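Local coordinates for protein phosphosugar isomerase (Escherichia coli O6:H1, PDB 5UQI) that probably interconverts ribulose 5-phosphate and arabinose 5-phosphate as a sugar isomerase of the SIS family, and binds arabinose 5-phosphate in the crystal, at residues G55-K60 with V160-G165; K144-N149 with A153-S158. One frame throughout, in Å; residues are numbered along the deposited sequence.

Both contacts draw on helix 156-175: interaction 2 ties its N-terminal end to the loop 144-149, and interaction 1 packs its next turns against helix 52-67. Interaction 2 is nested within the chain loop that interaction 1 closes. Their centres lie about 14 Å apart, yet they meet directly, where I57 CG1 of interaction 1 packs 3.6 Å from S158 O of interaction 2. The bound arabinose 5-phosphate relates to each differently. P154 of interaction 2 belongs to its pocket and touches the sugar, while in interaction 1 the side chain of V161 stays about 8 Å away. K53 and S54, just ahead of 55-60, hydrogen-bond the ligand.

Interaction 1: G55-K60 with V160-G165; sequences GIIARK and VVLVVG
K60 NZ is gripped by two partners just beyond the paired segments, a salt bridge to D166 OD1 and a hydrogen bond to T64 OG1, and between this anchor and its own helix the lysine chain runs across L162. The closest approach is K60 CD to L162 CD1, 3.5 Å. K60 CE follows at 3.8 Å from L162 CD1. The two side chains cross at about a right angle, so a single methyl branch of L162 meets the lysine's methylenes. K60 starts with CG anti to its backbone N (chi1 -157°) and bends at chi2, which sends the chain over toward the other helix and delivers the ammonium to D166.

One turn earlier I57 points toward the neighbouring helix. Its CG2 branch, the one lying anti to the backbone N, does the touching, set 3.8 Å from L162 N and 4.0 Å from L162 CB. The methyl therefore rests against the backbone of helix 156-175 as well as against the root of the leucine. I57 CG2 also reaches V161 CG1 at 4.2 Å, a looser apolar contact, and no hydrogen bond crosses between the segments. The short helical segments run nearly parallel, 19° apart, and their axes approach to 9.8 Å. These are two helices of the parallel alpha/beta/alpha fold of the SIS domain, flanking the sheet on one face: A58 from helix 52-67 and V161 from helix 156-175 both pack on I97 of the central strand 93-97.

Away from helix 52-67, V160 and V164 pack on helix 3-25, V160 against A20, V21 and V24 and V164 against V24. I57 and L162 have the nearest CA atoms, 6.1 Å apart.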
ATOM      1  N   GLY A  55       0.453   2.450   7.695  1.00 14.62           N
ATOM      2  CA  GLY A  55       1.636   3.306   7.533  1.00 14.22           C
ATOM      3  C   GLY A  55       2.910   2.445   7.614  1.00 14.51           C
ATOM      4  O   GLY A  55       3.847   2.746   6.938  1.00 13.74           O
ATOM      5  N   ILE A  56       2.923   1.439   8.491  1.00 12.15           N
ATOM      6  CA  ILE A  56       4.134   0.597   8.589  1.00 12.01           C
ATOM      7  C   ILE A  56       4.277  -0.233   7.299  1.00 13.11           C
ATOM      8  O   ILE A  56       5.380  -0.332   6.745  1.00 12.41           O
ATOM      9  CB  ILE A  56       4.121  -0.290   9.842  1.00 12.97           C
ATOM     10  CG1 ILE A  56       4.052   0.595  11.067  1.00 13.64           C
ATOM     11  CG2 ILE A  56       5.425  -1.115   9.826  1.00 13.96           C
ATOM     12  CD1 ILE A  56       3.739  -0.180  12.356  1.00 14.75           C
ATOM     13  N   ILE A  57       3.148  -0.759   6.806  1.00 13.61           N
ATOM     14  CA  ILE A  57       3.211  -1.453   5.477  1.00 14.58           C
ATOM     15  C   ILE A  57       3.617  -0.456   4.363  1.00 14.74           C
ATOM     16  O   ILE A  57       4.396  -0.844   3.476  1.00 14.84           O
ATOM     17  CB  ILE A  57       1.851  -2.122   5.168  1.00 15.48           C
ATOM     18  CG1 ILE A  57       1.573  -3.199   6.225  1.00 17.28           C
ATOM     19  CG2 ILE A  57       1.901  -2.735   3.756  1.00 17.58           C
ATOM     20  CD1 ILE A  57       2.654  -4.224   6.486  1.00 19.22           C
ATOM     21  N   ALA A  58       3.121   0.781   4.408  1.00 13.74           N
ATOM     22  CA  ALA A  58       3.502   1.830   3.438  1.00 14.44           C
ATOM     23  C   ALA A  58       5.010   2.067   3.470  1.00 13.78           C
ATOM     24  O   ALA A  58       5.649   2.200   2.421  1.00 14.00           O
ATOM     25  CB  ALA A  58       2.741   3.125   3.748  1.00 15.14           C
ATOM     26  N   ARG A  59       5.613   2.069   4.677  1.00 12.66           N
ATOM     27  CA  ARG A  59       7.099   2.206   4.816  1.00 12.60           C
ATOM     28  C   ARG A  59       7.775   1.004   4.108  1.00 12.55           C
ATOM     29  O   ARG A  59       8.782   1.213   3.408  1.00 13.44           O
ATOM     30  CB  ARG A  59       7.575   2.213   6.294  1.00 16.18           C
ATOM     31  CG  ARG A  59       7.386   3.484   7.013  1.00 25.14           C
ATOM     32  CD  ARG A  59       7.930   3.369   8.469  1.00 26.94           C
ATOM     33  NE  ARG A  59       6.776   3.394   9.400  1.00 42.38           N
ATOM     34  CZ  ARG A  59       6.417   4.364  10.257  1.00 51.62           C
ATOM     35  NH1 ARG A  59       7.119   5.495  10.363  1.00 58.04           N
ATOM     36  NH2 ARG A  59       5.333   4.194  11.044  1.00 39.99           N
ATOM     37  N   LYS A  60       7.272  -0.237   4.338  1.00 11.76           N
ATOM     38  CA  LYS A  60       7.860  -1.400   3.685  1.00 12.28           C
ATOM     39  C   LYS A  60       7.753  -1.263   2.172  1.00 12.46           C
ATOM     40  O   LYS A  60       8.774  -1.473   1.472  1.00 12.69           O
ATOM     41  CB  LYS A  60       7.108  -2.660   4.150  1.00 13.75           C
ATOM     42  CG  LYS A  60       7.972  -3.936   4.000  1.00 14.93           C
ATOM     43  CD  LYS A  60       8.109  -4.428   2.534  1.00 15.51           C
ATOM     44  CE  LYS A  60       8.661  -5.854   2.488  1.00 17.03           C
ATOM     45  NZ  LYS A  60       8.647  -6.274   1.020  1.00 19.52           N
ATOM     46  N   VAL A 160      -2.452  -8.456   3.313  1.00 16.67           N
ATOM     47  CA  VAL A 160      -2.868  -8.452   1.919  1.00 18.39           C
ATOM     48  C   VAL A 160      -2.271  -7.263   1.143  1.00 15.48           C
ATOM     49  O   VAL A 160      -1.838  -7.390  -0.028  1.00 16.25           O
ATOM     50  CB  VAL A 160      -4.411  -8.399   1.838  1.00 21.98           C
ATOM     51  CG1 VAL A 160      -4.822  -8.257   0.409  1.00 26.60           C
ATOM     52  CG2 VAL A 160      -4.968  -9.722   2.371  1.00 24.99           C
ATOM     53  N   VAL A 161      -2.314  -6.067   1.750  1.00 16.50           N
ATOM     54  CA  VAL A 161      -1.764  -4.883   1.119  1.00 15.50           C
ATOM     55  C   VAL A 161      -0.238  -5.063   0.878  1.00 14.95           C
ATOM     56  O   VAL A 161       0.271  -4.656  -0.181  1.00 15.96           O
ATOM     57  CB  VAL A 161      -2.033  -3.617   1.956  1.00 17.60           C
ATOM     58  CG1 VAL A 161      -1.419  -2.431   1.238  1.00 22.38           C
ATOM     59  CG2 VAL A 161      -3.522  -3.419   1.971  1.00 22.41           C
ATOM     60  N   LEU A 162       0.446  -5.712   1.825  1.00 13.80           N
ATOM     61  CA  LEU A 162       1.888  -5.940   1.601  1.00 14.88           C
ATOM     62  C   LEU A 162       2.118  -6.851   0.403  1.00 15.49           C
ATOM     63  O   LEU A 162       2.965  -6.565  -0.433  1.00 14.62           O
ATOM     64  CB  LEU A 162       2.515  -6.594   2.862  1.00 14.84           C
ATOM     65  CG  LEU A 162       3.994  -7.010   2.738  1.00 14.76           C
ATOM     66  CD1 LEU A 162       4.891  -5.807   2.469  1.00 18.55           C
ATOM     67  CD2 LEU A 162       4.384  -7.669   4.053  1.00 18.56           C
ATOM     68  N   VAL A 163       1.337  -7.932   0.316  1.00 14.65           N
ATOM     69  CA  VAL A 163       1.534  -8.855  -0.814  1.00 15.54           C
ATOM     70  C   VAL A 163       1.202  -8.193  -2.151  1.00 15.38           C
ATOM     71  O   VAL A 163       1.977  -8.293  -3.115  1.00 16.49           O
ATOM     72  CB  VAL A 163       0.674 -10.120  -0.595  1.00 14.58           C
ATOM     73  CG1 VAL A 163       0.742 -11.046  -1.799  1.00 18.35           C
ATOM     74  CG2 VAL A 163       1.204 -10.878   0.624  1.00 17.85           C
ATOM     75  N   VAL A 164       0.083  -7.447  -2.168  1.00 15.19           N
ATOM     76  CA  VAL A 164      -0.295  -6.719  -3.380  1.00 15.50           C
ATOM     77  C   VAL A 164       0.800  -5.709  -3.797  1.00 16.49           C
ATOM     78  O   VAL A 164       1.259  -5.664  -4.948  1.00 16.25           O
ATOM     79  CB  VAL A 164      -1.643  -5.989  -3.152  1.00 16.62           C
ATOM     80  CG1 VAL A 164      -1.846  -4.916  -4.210  1.00 19.17           C
ATOM     81  CG2 VAL A 164      -2.792  -7.005  -3.124  1.00 19.20           C
ATOM     82  N   GLY A 165       1.247  -4.897  -2.825  1.00 14.85           N
ATOM     83  CA  GLY A 165       2.263  -3.860  -3.117  1.00 14.82           C
ATOM     84  C   GLY A 165       3.594  -4.475  -3.555  1.00 14.73           C
ATOM     85  O   GLY A 165       4.263  -3.938  -4.437  1.00 17.09           O
TER

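Interaction 2: K144-N149 with A153-S158; sequences KSEADN and APSCSS. With A5P (arabinose-5-phosphate), chain B.
A153 opens the second segment by giving its backbone N-H to D148, 3.0 Å from A153 N to D148 OD1, with a weak second bond to OD2. The amide comes in from above the carboxylate plane, and D148 OD2 also accepts from L152 N, so one aspartate holds the end of the short connection between the segments. The ring of P154 reaches the bound sugar, P154 CG lying 3.2 Å from O1 of arabinose 5-phosphate.

S155, at the N-cap position of helix 156-175, makes no capping bond with its side chain; its hydroxyl instead bridges two backbone groups. S155 OG donates to A153 O at 2.7 Å and receives the N-H of A147, 2.9 Å from A147 N and almost straight at 169°. The backbone amide S155 N bonds to E146 OE1 at 3.0 Å, from well above the carboxylate plane, 58° out of it. C156 presses CB to 3.3 Å from S145 O, a buried carbonyl without a polar partner, and its sulfur lies alongside the methyl of A147.

S157 completes the grip on E146 from both of its donors. S157 N reaches E146 OE1 on the syn side at 2.9 Å, and S157 OG gives its proton to the syn lone pair of E146 OE2 at 2.7 Å. The glutamate chain bends at chi2 (-68°), which brings the carboxylate close to the A153 carbonyl without a bond to it; the donors of S155 and S157 hold it there.

With three donors divided between its two oxygens, the E146 carboxylate has its rotation fixed, and the loop is bound to the helix start beside the sugar pocket chiefly through hydrogen bonds, with C156 and A147 adding an apolar touch.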
ATOM      1  N   LYS A 144     -12.269  -9.089   3.707  1.00 36.33           N
ATOM      2  CA  LYS A 144     -13.519  -9.528   4.357  1.00 46.19           C
ATOM      3  C   LYS A 144     -13.577  -9.291   5.868  1.00 45.72           C
ATOM      4  O   LYS A 144     -14.576  -8.771   6.403  1.00 44.37           O
ATOM      5  CB  LYS A 144     -13.750 -11.039   4.059  1.00 50.10           C
ATOM      6  CG  LYS A 144     -12.489 -11.888   3.710  1.00 62.19           C
ATOM      7  CD  LYS A 144     -11.640 -12.400   4.910  1.00 63.27           C
ATOM      8  CE  LYS A 144     -10.676 -13.543   4.539  1.00 60.69           C
ATOM      9  NZ  LYS A 144      -9.879 -14.149   5.666  1.00 56.10           N
ATOM     10  N   SER A 145     -12.510  -9.712   6.547  1.00 39.89           N
ATOM     11  CA  SER A 145     -12.425  -9.761   8.001  1.00 38.49           C
ATOM     12  C   SER A 145     -10.947  -9.672   8.384  1.00 39.17           C
ATOM     13  O   SER A 145     -10.063  -9.860   7.539  1.00 43.12           O
ATOM     14  CB  SER A 145     -12.955 -11.107   8.502  1.00 42.80           C
ATOM     15  OG  SER A 145     -13.185 -11.060   9.907  1.00 54.26           O
ATOM     16  N   GLU A 146     -10.690  -9.420   9.656  1.00 35.94           N
ATOM     17  CA  GLU A 146      -9.329  -9.617  10.202  1.00 34.98           C
ATOM     18  C   GLU A 146      -9.188 -11.021  10.766  1.00 37.60           C
ATOM     19  O   GLU A 146     -10.162 -11.772  10.769  1.00 34.54           O
ATOM     20  CB  GLU A 146      -8.978  -8.551  11.237  1.00 35.49           C
ATOM     21  CG  GLU A 146      -8.988  -7.126  10.671  1.00 28.86           C
ATOM     22  CD  GLU A 146      -7.895  -6.791   9.649  1.00 29.64           C
ATOM     23  OE1 GLU A 146      -7.064  -7.676   9.236  1.00 28.20           O
ATOM     24  OE2 GLU A 146      -7.893  -5.603   9.248  1.00 28.07           O
ATOM     25  N   ALA A 147      -7.979 -11.390  11.203  1.00 32.18           N
ATOM     26  CA  ALA A 147      -7.718 -12.775  11.616  1.00 30.00           C
ATOM     27  C   ALA A 147      -8.158 -13.043  13.046  1.00 32.53           C
ATOM     28  O   ALA A 147      -8.327 -14.205  13.413  1.00 37.28           O
ATOM     29  CB  ALA A 147      -6.226 -13.114  11.424  1.00 31.51           C
ATOM     30  N   ASP A 148      -8.352 -11.994  13.848  1.00 30.04           N
ATOM     31  CA  ASP A 148      -8.660 -12.189  15.283  1.00 35.88           C
ATOM     32  C   ASP A 148     -10.167 -12.459  15.445  1.00 37.28           C
ATOM     33  O   ASP A 148     -10.947 -12.117  14.551  1.00 38.27           O
ATOM     34  CB  ASP A 148      -8.204 -10.986  16.145  1.00 35.83           C
ATOM     35  CG  ASP A 148      -8.772  -9.631  15.673  1.00 41.14           C
ATOM     36  OD1 ASP A 148      -8.768  -9.352  14.442  1.00 38.50           O
ATOM     37  OD2 ASP A 148      -9.232  -8.829  16.563  1.00 42.71           O
ATOM     38  N   ASN A 149     -10.586 -13.046  16.567  1.00 42.96           N
ATOM     39  CA  ASN A 149     -12.022 -13.362  16.741  1.00 44.44           C
ATOM     40  C   ASN A 149     -12.901 -12.118  16.706  1.00 43.32           C
ATOM     41  O   ASN A 149     -13.991 -12.144  16.116  1.00 40.22           O
ATOM     42  CB  ASN A 149     -12.265 -14.207  17.988  1.00 47.97           C
ATOM     43  CG  ASN A 149     -11.777 -15.648  17.819  1.00 59.81           C
ATOM     44  OD1 ASN A 149     -10.838 -15.939  17.044  1.00 57.93           O
ATOM     45  ND2 ASN A 149     -12.402 -16.566  18.560  1.00 64.30           N
ATOM     46  N   ALA A 153      -7.971  -6.442  14.706  1.00 30.64           N
ATOM     47  CA  ALA A 153      -6.512  -6.243  14.549  1.00 29.74           C
ATOM     48  C   ALA A 153      -6.084  -6.326  13.068  1.00 29.98           C
ATOM     49  O   ALA A 153      -6.362  -7.343  12.420  1.00 33.17           O
ATOM     50  CB  ALA A 153      -5.735  -7.265  15.402  1.00 30.17           C
ATOM     51  N   PRO A 154      -5.419  -5.252  12.514  1.00 26.75           N
ATOM     52  CA  PRO A 154      -4.873  -5.420  11.151  1.00 27.31           C
ATOM     53  C   PRO A 154      -3.908  -6.589  11.062  1.00 27.29           C
ATOM     54  O   PRO A 154      -2.849  -6.646  11.769  1.00 29.22           O
ATOM     55  CB  PRO A 154      -4.134  -4.084  10.894  1.00 25.49           C
ATOM     56  CG  PRO A 154      -4.958  -3.108  11.662  1.00 28.51           C
ATOM     57  CD  PRO A 154      -5.402  -3.825  12.918  1.00 27.17           C
ATOM     58  N   SER A 155      -4.288  -7.553  10.233  1.00 26.48           N
ATOM     59  CA  SER A 155      -3.576  -8.838  10.195  1.00 24.52           C
ATOM     60  C   SER A 155      -3.859  -9.289   8.787  1.00 25.55           C
ATOM     61  O   SER A 155      -2.999  -9.120   7.907  1.00 25.86           O
ATOM     62  CB  SER A 155      -4.150  -9.804  11.261  1.00 27.80           C
ATOM     63  OG  SER A 155      -5.583  -9.678  11.228  1.00 28.08           O
ATOM     64  N   CYS A 156      -5.093  -9.740   8.520  1.00 25.32           N
ATOM     65  CA  CYS A 156      -5.435 -10.040   7.132  1.00 25.20           C
ATOM     66  C   CYS A 156      -5.207  -8.767   6.262  1.00 25.79           C
ATOM     67  O   CYS A 156      -4.642  -8.898   5.178  1.00 25.77           O
ATOM     68  CB  CYS A 156      -6.868 -10.473   6.994  1.00 26.05           C
ATOM     69  SG  CYS A 156      -7.140 -12.045   7.838  1.00 32.21           S
ATOM     70  N   SER A 157      -5.662  -7.588   6.697  1.00 24.67           N
ATOM     71  CA  SER A 157      -5.608  -6.433   5.776  1.00 22.40           C
ATOM     72  C   SER A 157      -4.158  -5.944   5.538  1.00 20.90           C
ATOM     73  O   SER A 157      -3.802  -5.681   4.374  1.00 19.65           O
ATOM     74  CB  SER A 157      -6.431  -5.274   6.263  1.00 26.67           C
ATOM     75  OG  SER A 157      -5.944  -4.926   7.548  1.00 24.23           O
ATOM     76  N   SER A 158      -3.349  -5.809   6.588  1.00 21.12           N
ATOM     77  CA  SER A 158      -1.972  -5.332   6.426  1.00 19.29           C
ATOM     78  C   SER A 158      -1.173  -6.333   5.607  1.00 19.27           C
ATOM     79  O   SER A 158      -0.343  -5.930   4.769  1.00 18.71           O
ATOM     80  CB  SER A 158      -1.358  -5.059   7.840  1.00 22.10           C
ATOM     81  OG  SER A 158      -1.683  -6.179   8.714  1.00 27.17           O
TER
HETATM   82  C1  A5P B 201      -5.131   0.383  13.863  1.00 33.95           C
HETATM   83  O1  A5P B 201      -5.346  -0.748  13.728  1.00 50.38           O
HETATM   84  C2  A5P B 201      -4.105   0.961  13.001  1.00 40.17           C
HETATM   85  O2  A5P B 201      -2.850   0.368  13.113  1.00 39.16           O
HETATM   86  C3  A5P B 201      -4.738   0.898  11.679  1.00 36.35           C
HETATM   87  O3  A5P B 201      -3.871   0.443  10.633  1.00 37.71           O
HETATM   88  C4  A5P B 201      -5.029   2.377  11.686  1.00 32.00           C
HETATM   89  O4  A5P B 201      -6.129   2.651  12.537  1.00 31.97           O
HETATM   90  C5  A5P B 201      -5.293   2.923  10.317  1.00 33.87           C
HETATM   91  O5  A5P B 201      -6.447   2.347   9.831  1.00 27.00           O
HETATM   92  P   A5P B 201      -6.620   2.436   8.246  1.00 27.07           P
HETATM   93  O1P A5P B 201      -5.739   1.372   7.566  1.00 20.62           O
HETATM   94  O2P A5P B 201      -8.195   2.103   8.080  1.00 24.90           O
HETATM   95  O3P A5P B 201      -6.171   3.743   7.827  1.00 26.98           O